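Local coordinates for Bd3459 (Bdellovibrio bacteriovorus, PDB 5CEC), which acts as a predatory endopeptidase of the peptidase S13 family, probably cleaving peptidoglycan peptides, and is bound by the ankyrin-repeat immunity protein Bd3460, at the interface of chains A and B. Coordinates in Å, arbitrary orientation; residue numbers count along the deposited sequence, not the author numbering. Chains: chain A, Bd3459; chain B, Bd3460.

Contact 1: the interface of chains A and B. Residues chain A 348-349, 404, 407-408, 411; chain B 140, 173-175, 207, 209.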
loop_
_atom_site.group_PDB
_atom_site.type_symbol
_atom_site.label_atom_id
_atom_site.label_comp_id
_atom_site.label_asym_id
_atom_site.label_seq_id
_atom_site.Cartn_x
_atom_site.Cartn_y
_atom_site.Cartn_z
ATOM N N GLY A 348 -8.405 -16.717 0.263
ATOM C CA GLY A 348 -8.370 -17.876 1.110
ATOM C C GLY A 348 -8.854 -17.554 2.514
ATOM O O GLY A 348 -9.710 -16.674 2.725
ATOM N N VAL A 349 -8.299 -18.259 3.488
ATOM C CA VAL A 349 -8.700 -18.047 4.877
ATOM C C VAL A 349 -8.360 -16.658 5.416
ATOM O O VAL A 349 -8.927 -16.247 6.426
ATOM C CB VAL A 349 -8.140 -19.119 5.805
ATOM C CG1 VAL A 349 -8.750 -20.467 5.461
ATOM C CG2 VAL A 349 -6.617 -19.178 5.812
ATOM N N ASN A 404 0.686 -18.462 2.350
ATOM C CA ASN A 404 0.497 -19.854 2.785
ATOM C C ASN A 404 0.901 -20.051 4.223
ATOM O O ASN A 404 0.223 -20.793 4.934
ATOM C CB ASN A 404 1.202 -20.830 1.837
ATOM C CG ASN A 404 0.572 -20.858 0.422
ATOM O OD1 ASN A 404 -0.507 -20.327 0.189
ATOM N ND2 ASN A 404 1.222 -21.501 -0.485
ATOM N N SER A 407 -1.837 -18.543 6.280
ATOM C CA SER A 407 -3.018 -19.401 6.179
ATOM C C SER A 407 -2.861 -20.628 7.079
ATOM O O SER A 407 -3.812 -21.058 7.753
ATOM C CB SER A 407 -3.247 -19.818 4.735
ATOM O OG SER A 407 -3.496 -18.692 3.937
ATOM N N GLN A 408 -1.653 -21.185 7.120
ATOM C CA GLN A 408 -1.362 -22.343 7.984
ATOM C C GLN A 408 -1.583 -21.963 9.444
ATOM O O GLN A 408 -2.173 -22.752 10.206
ATOM C CB GLN A 408 0.074 -22.832 7.757
ATOM C CG GLN A 408 0.446 -24.111 8.497
ATOM C CD GLN A 408 -0.417 -25.304 8.088
ATOM O OE1 GLN A 408 -0.724 -25.508 6.918
ATOM N NE2 GLN A 408 -0.816 -26.089 9.062
ATOM N N ASN A 411 -5.239 -21.997 10.066
ATOM C CA ASN A 411 -5.696 -23.393 10.066
ATOM C C ASN A 411 -5.488 -24.011 11.438
ATOM O O ASN A 411 -6.362 -24.720 11.964
ATOM C CB ASN A 411 -4.884 -24.292 9.070
ATOM C CG ASN A 411 -5.203 -24.062 7.602
ATOM O OD1 ASN A 411 -6.211 -23.443 7.233
ATOM N ND2 ASN A 411 -4.303 -24.594 6.721
ATOM N N GLN B 140 -6.428 -18.687 -5.918
ATOM C CA GLN B 140 -6.255 -18.503 -4.490
ATOM C C GLN B 140 -6.594 -17.100 -4.034
ATOM O O GLN B 140 -6.819 -16.904 -2.865
ATOM C CB GLN B 140 -4.840 -18.828 -4.052
ATOM C CG GLN B 140 -4.490 -20.303 -4.071
ATOM C CD GLN B 140 -3.196 -20.600 -3.316
ATOM O OE1 GLN B 140 -2.151 -20.792 -3.954
ATOM N NE2 GLN B 140 -3.228 -20.632 -2.008
ATOM N N ARG B 173 -5.496 -26.775 0.900
ATOM C CA ARG B 173 -4.584 -26.440 2.015
ATOM C C ARG B 173 -4.931 -25.119 2.691
ATOM O O ARG B 173 -5.010 -25.051 3.929
ATOM C CB ARG B 173 -3.164 -26.332 1.514
ATOM C CG ARG B 173 -2.554 -27.622 1.070
ATOM C CD ARG B 173 -1.046 -27.501 0.983
ATOM N NE ARG B 173 -0.424 -28.720 0.487
ATOM C CZ ARG B 173 -0.276 -29.051 -0.790
ATOM N NH1 ARG B 173 -0.728 -28.265 -1.765
ATOM N NH2 ARG B 173 0.296 -30.201 -1.067
ATOM N N TYR B 174 -5.128 -24.069 1.888
ATOM C CA TYR B 174 -5.058 -22.726 2.429
ATOM C C TYR B 174 -6.287 -21.854 2.181
ATOM O O TYR B 174 -6.278 -20.652 2.505
ATOM C CB TYR B 174 -3.819 -22.041 1.881
ATOM C CG TYR B 174 -2.537 -22.815 2.118
ATOM C CD1 TYR B 174 -2.164 -23.172 3.423
ATOM C CD2 TYR B 174 -1.723 -23.221 1.082
ATOM C CE1 TYR B 174 -1.012 -23.881 3.674
ATOM C CE2 TYR B 174 -0.536 -23.907 1.330
ATOM C CZ TYR B 174 -0.208 -24.259 2.627
ATOM O OH TYR B 174 0.925 -24.955 2.883
ATOM N N GLY B 175 -7.348 -22.443 1.631
ATOM C CA GLY B 175 -8.555 -21.721 1.298
ATOM C C GLY B 175 -9.746 -22.152 2.106
ATOM O O GLY B 175 -9.622 -22.765 3.178
ATOM N N ALA B 207 -2.535 -30.332 5.923
ATOM C CA ALA B 207 -2.366 -28.916 6.263
ATOM C C ALA B 207 -3.250 -28.471 7.448
ATOM O O ALA B 207 -3.277 -27.273 7.787
ATOM C CB ALA B 207 -2.688 -28.068 5.044
ATOM N N ASN B 209 -6.422 -28.145 7.669
ATOM C CA ASN B 209 -7.551 -27.318 7.279
ATOM C C ASN B 209 -8.808 -28.064 7.513
ATOM O O ASN B 209 -9.257 -28.812 6.657
ATOM C CB ASN B 209 -7.428 -26.871 5.821
ATOM C CG ASN B 209 -8.353 -25.724 5.490
ATOM O OD1 ASN B 209 -9.492 -25.643 5.997
ATOM N ND2 ASN B 209 -7.922 -24.873 4.571
HETATM O O HOH W 1 -0.196 -22.424 -2.872
HETATM O O HOH W 2 0.878 -26.595 5.215
#
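The C-terminal half of helix 394-411 and the 3-10 turn 348-350 of chain A meet the end of helix 167-174 of chain B, together with the loop residues B:Gly175, B:Ala207 and B:Asn209. B:Tyr174, the last residue of its helix, buries 97 Å² and is the main wedge. Its CG lies anti to its own carbonyl carbon, beside the backbone N (chi1 -54°), and its side chain crosses that of A:Asn404 at about a right angle. The amide of A:Asn404 is stacked on one face, its plane 19° from that of the ring, and the methylene carbon A:Asn404 CB lies 3.8 Å from the ring centroid of B:Tyr174 as a CH-pi contact offset toward the rim. B:Arg173 CB covers the opposite face over its centre, so the ring is clamped from both sides. At the tip, the B:Tyr174 hydroxyl OH reaches A:Gln408 OE1 through a water, and another water joins A:Asn404 ND2 to B:Gln140 OE1. Backbone carbonyls take the direct bonds. A:Val349 N donates to B:Tyr174 O at 3.3 Å, nearly straight (170° at H) and on a lone pair. A:Asn411 ND2 meets B:Arg173 O at 2.9 Å, almost along the C=O axis. B:Arg173 O also accepts B:Asn209 ND2 at 3.0 Å, from above its carbonyl plane, and the same amide nitrogen bonds B:Gly175 O, tying the loop before helix 210-218 to the end of helix 167-174. A:Gln408, bent at chi2, brings NE2 to B:Ala207 O at 3.0 Å, well above the carbonyl plane. The site lies toward the C-terminal end of the ankyrin stack, against the last turns of helix 394-411.

Contact 2: the interface of chains A and B. Residues chain A 342, 345-348, 399-400, 403; chain B 105, 107, 137, 140-141.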
loop_
_atom_site.group_PDB
_atom_site.type_symbol
_atom_site.label_atom_id
_atom_site.label_comp_id
_atom_site.label_asym_id
_atom_site.label_seq_id
_atom_site.Cartn_x
_atom_site.Cartn_y
_atom_site.Cartn_z
ATOM N N THR A 342 -3.066 -2.812 -0.621
ATOM C CA THR A 342 -2.130 -3.851 -1.094
ATOM C C THR A 342 -2.543 -5.265 -0.676
ATOM O O THR A 342 -1.946 -6.243 -1.130
ATOM C CB THR A 342 -0.704 -3.594 -0.622
ATOM O OG1 THR A 342 -0.636 -3.724 0.803
ATOM C CG2 THR A 342 -0.182 -2.229 -1.041
ATOM N N SER A 345 -6.468 -8.345 -2.583
ATOM C CA SER A 345 -6.559 -9.729 -3.123
ATOM C C SER A 345 -5.734 -10.729 -2.310
ATOM O O SER A 345 -5.054 -11.631 -2.823
ATOM C CB SER A 345 -6.144 -9.750 -4.587
ATOM O OG SER A 345 -7.058 -9.014 -5.367
ATOM N N TYR A 346 -5.857 -10.628 -1.012
ATOM C CA TYR A 346 -5.296 -11.645 -0.115
ATOM C C TYR A 346 -6.408 -12.624 0.206
ATOM O O TYR A 346 -7.149 -12.423 1.205
ATOM C CB TYR A 346 -4.715 -11.011 1.144
ATOM C CG TYR A 346 -3.272 -10.652 0.996
ATOM C CD1 TYR A 346 -2.810 -9.956 -0.118
ATOM C CD2 TYR A 346 -2.345 -11.015 1.934
ATOM C CE1 TYR A 346 -1.480 -9.617 -0.237
ATOM C CE2 TYR A 346 -1.021 -10.702 1.786
ATOM C CZ TYR A 346 -0.595 -9.985 0.726
ATOM O OH TYR A 346 0.739 -9.702 0.593
ATOM N N GLY A 347 -6.518 -13.679 -0.607
ATOM C CA GLY A 347 -7.688 -14.580 -0.571
ATOM C C GLY A 347 -7.543 -15.731 0.399
ATOM O O GLY A 347 -6.688 -15.722 1.267
ATOM N N GLY A 348 -8.405 -16.717 0.263
ATOM C CA GLY A 348 -8.370 -17.876 1.110
ATOM C C GLY A 348 -8.854 -17.554 2.514
ATOM O O GLY A 348 -9.710 -16.674 2.725
ATOM N N SER A 399 5.681 -13.752 -1.939
ATOM C CA SER A 399 4.367 -13.313 -1.509
ATOM C C SER A 399 3.448 -14.516 -1.253
ATOM O O SER A 399 2.758 -14.556 -0.227
ATOM C CB SER A 399 3.721 -12.433 -2.568
ATOM O OG SER A 399 2.475 -11.962 -2.086
ATOM N N GLN A 400 3.387 -15.455 -2.183
ATOM C CA GLN A 400 2.504 -16.591 -1.984
ATOM C C GLN A 400 3.011 -17.497 -0.864
ATOM O O GLN A 400 2.202 -18.057 -0.112
ATOM C CB GLN A 400 2.227 -17.367 -3.258
ATOM C CG GLN A 400 1.063 -18.376 -3.115
ATOM C CD GLN A 400 -0.255 -17.712 -2.827
ATOM O OE1 GLN A 400 -0.709 -16.851 -3.565
ATOM N NE2 GLN A 400 -0.929 -18.156 -1.767
ATOM N N LYS A 403 1.689 -15.862 2.243
ATOM C CA LYS A 403 0.257 -16.088 2.379
ATOM C C LYS A 403 -0.038 -17.489 2.873
ATOM O O LYS A 403 -0.888 -17.687 3.748
ATOM C CB LYS A 403 -0.424 -15.880 1.021
ATOM C CG LYS A 403 -0.417 -14.451 0.559
ATOM C CD LYS A 403 -1.080 -14.287 -0.804
ATOM C CE LYS A 403 -1.084 -12.841 -1.271
ATOM N NZ LYS A 403 -1.700 -12.695 -2.603
ATOM N N THR B 105 0.999 -12.335 -9.964
ATOM C CA THR B 105 1.780 -12.719 -8.792
ATOM C C THR B 105 2.069 -11.556 -7.850
ATOM O O THR B 105 2.342 -11.793 -6.676
ATOM C CB THR B 105 3.110 -13.384 -9.166
ATOM O OG1 THR B 105 3.879 -12.490 -9.950
ATOM C CG2 THR B 105 2.891 -14.701 -9.923
ATOM N N ASP B 107 -0.297 -9.243 -7.302
ATOM C CA ASP B 107 -1.643 -8.812 -6.932
ATOM C C ASP B 107 -2.087 -7.542 -7.641
ATOM O O ASP B 107 -2.975 -6.837 -7.166
ATOM C CB ASP B 107 -1.798 -8.667 -5.408
ATOM C CG ASP B 107 -1.716 -9.977 -4.655
ATOM O OD1 ASP B 107 -1.259 -10.998 -5.162
ATOM O OD2 ASP B 107 -2.124 -10.032 -3.496
ATOM N N ARG B 137 -2.745 -19.464 -9.258
ATOM C CA ARG B 137 -2.370 -18.325 -8.466
ATOM C C ARG B 137 -3.548 -17.356 -8.325
ATOM O O ARG B 137 -3.843 -16.843 -7.232
ATOM C CB ARG B 137 -1.115 -17.650 -9.040
ATOM C CG ARG B 137 -0.573 -16.515 -8.182
ATOM C CD ARG B 137 -0.217 -16.902 -6.754
ATOM N NE ARG B 137 0.607 -18.117 -6.727
ATOM C CZ ARG B 137 1.933 -18.173 -6.908
ATOM N NH1 ARG B 137 2.644 -17.069 -7.007
ATOM N NH2 ARG B 137 2.531 -19.348 -6.985
ATOM N N GLN B 140 -6.428 -18.687 -5.918
ATOM C CA GLN B 140 -6.255 -18.503 -4.490
ATOM C C GLN B 140 -6.594 -17.100 -4.034
ATOM O O GLN B 140 -6.819 -16.904 -2.865
ATOM C CB GLN B 140 -4.840 -18.828 -4.052
ATOM C CG GLN B 140 -4.490 -20.303 -4.071
ATOM C CD GLN B 140 -3.196 -20.600 -3.316
ATOM O OE1 GLN B 140 -2.151 -20.792 -3.954
ATOM N NE2 GLN B 140 -3.228 -20.632 -2.008
ATOM N N ASN B 141 -6.627 -16.119 -4.928
ATOM C CA ASN B 141 -6.558 -14.708 -4.551
ATOM C C ASN B 141 -7.588 -13.778 -5.169
ATOM O O ASN B 141 -7.960 -12.822 -4.519
ATOM C CB ASN B 141 -5.154 -14.179 -4.863
ATOM C CG ASN B 141 -4.116 -14.802 -3.972
ATOM O OD1 ASN B 141 -4.126 -14.603 -2.752
ATOM N ND2 ASN B 141 -3.263 -15.637 -4.550
HETATM O O HOH W 3 -3.618 -7.845 -2.765
HETATM O O HOH W 4 -3.583 -17.037 -0.934
HETATM O O HOH W 5 1.380 -10.767 -4.186
#
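Ankyrin-repeat helix ends and the residues just beyond them form the chain B side of this contact: B:Thr105 closes helix 99-105, B:Asp107 follows in the loop, and B:Arg137, B:Gln140 and B:Asn141 belong to helix 134-141. They face helix 394-411 and loop 342-347 of chain A. A:Lys403, extended beyond CG, meets B:Asp107 tip to tip in a salt bridge, with the ammonium NZ 2.8 Å from OD2 on the syn lone pair of the carboxylate. A:Lys403 CE passes 3.3 Å above the A:Tyr346 ring plane, over its centre, which may help to hold the extended chain in line. A weaker bond of 3.1 Å runs from A:Lys403 NZ to B:Asn141 OD1, and A:Gly347 N makes a weak one to the same oxygen. A:Ser345 O lies 3.1 Å from B:Asn141 OD1; both oxygens can only accept, and the nearby ammonium may ease their repulsion. The other branch of this amide is well gripped: B:Asn141 ND2 donates to A:Gln400 OE1 at 3.0 Å, in the carbonyl plane on a lone pair, and to B:Arg137 O at 3.0 Å within its own helix. Both bonds fix the amide rotation. A:Gln400 CB lies 3.7 Å above the B:Arg137 guanidinium plane, over its centre; the bend at chi2 (63°) turns the amide so that OE1 meets B:Asn141. Waters extend the network: one links A:Thr342 O and A:Ser345 N to B:Asp107 OD2, and another joins A:Ser399 OG to B:Thr105 O and B:Asp107 OD1. The site sits midway along the ankyrin stack, facing the N-terminal half and middle of helix 394-411.

Contact 1 and contact 2 are neighbouring parts of one continuous interface, the centres of their C-alpha atoms about 11 Å apart. They share A:Gly348 and B:Gln140, and both draw on helix 394-411 of chain A: contact 2 on its residues 399 to 403, contact 1 on 404 to 411. The ends of helices 99-105, 134-141 and 167-174, taken in chain order, thus line up along this helix. The shared residues join a charged, water-rich patch to one led by packing. Such combined charge and shape matching fits selective recognition of the endopeptidase by its immunity protein.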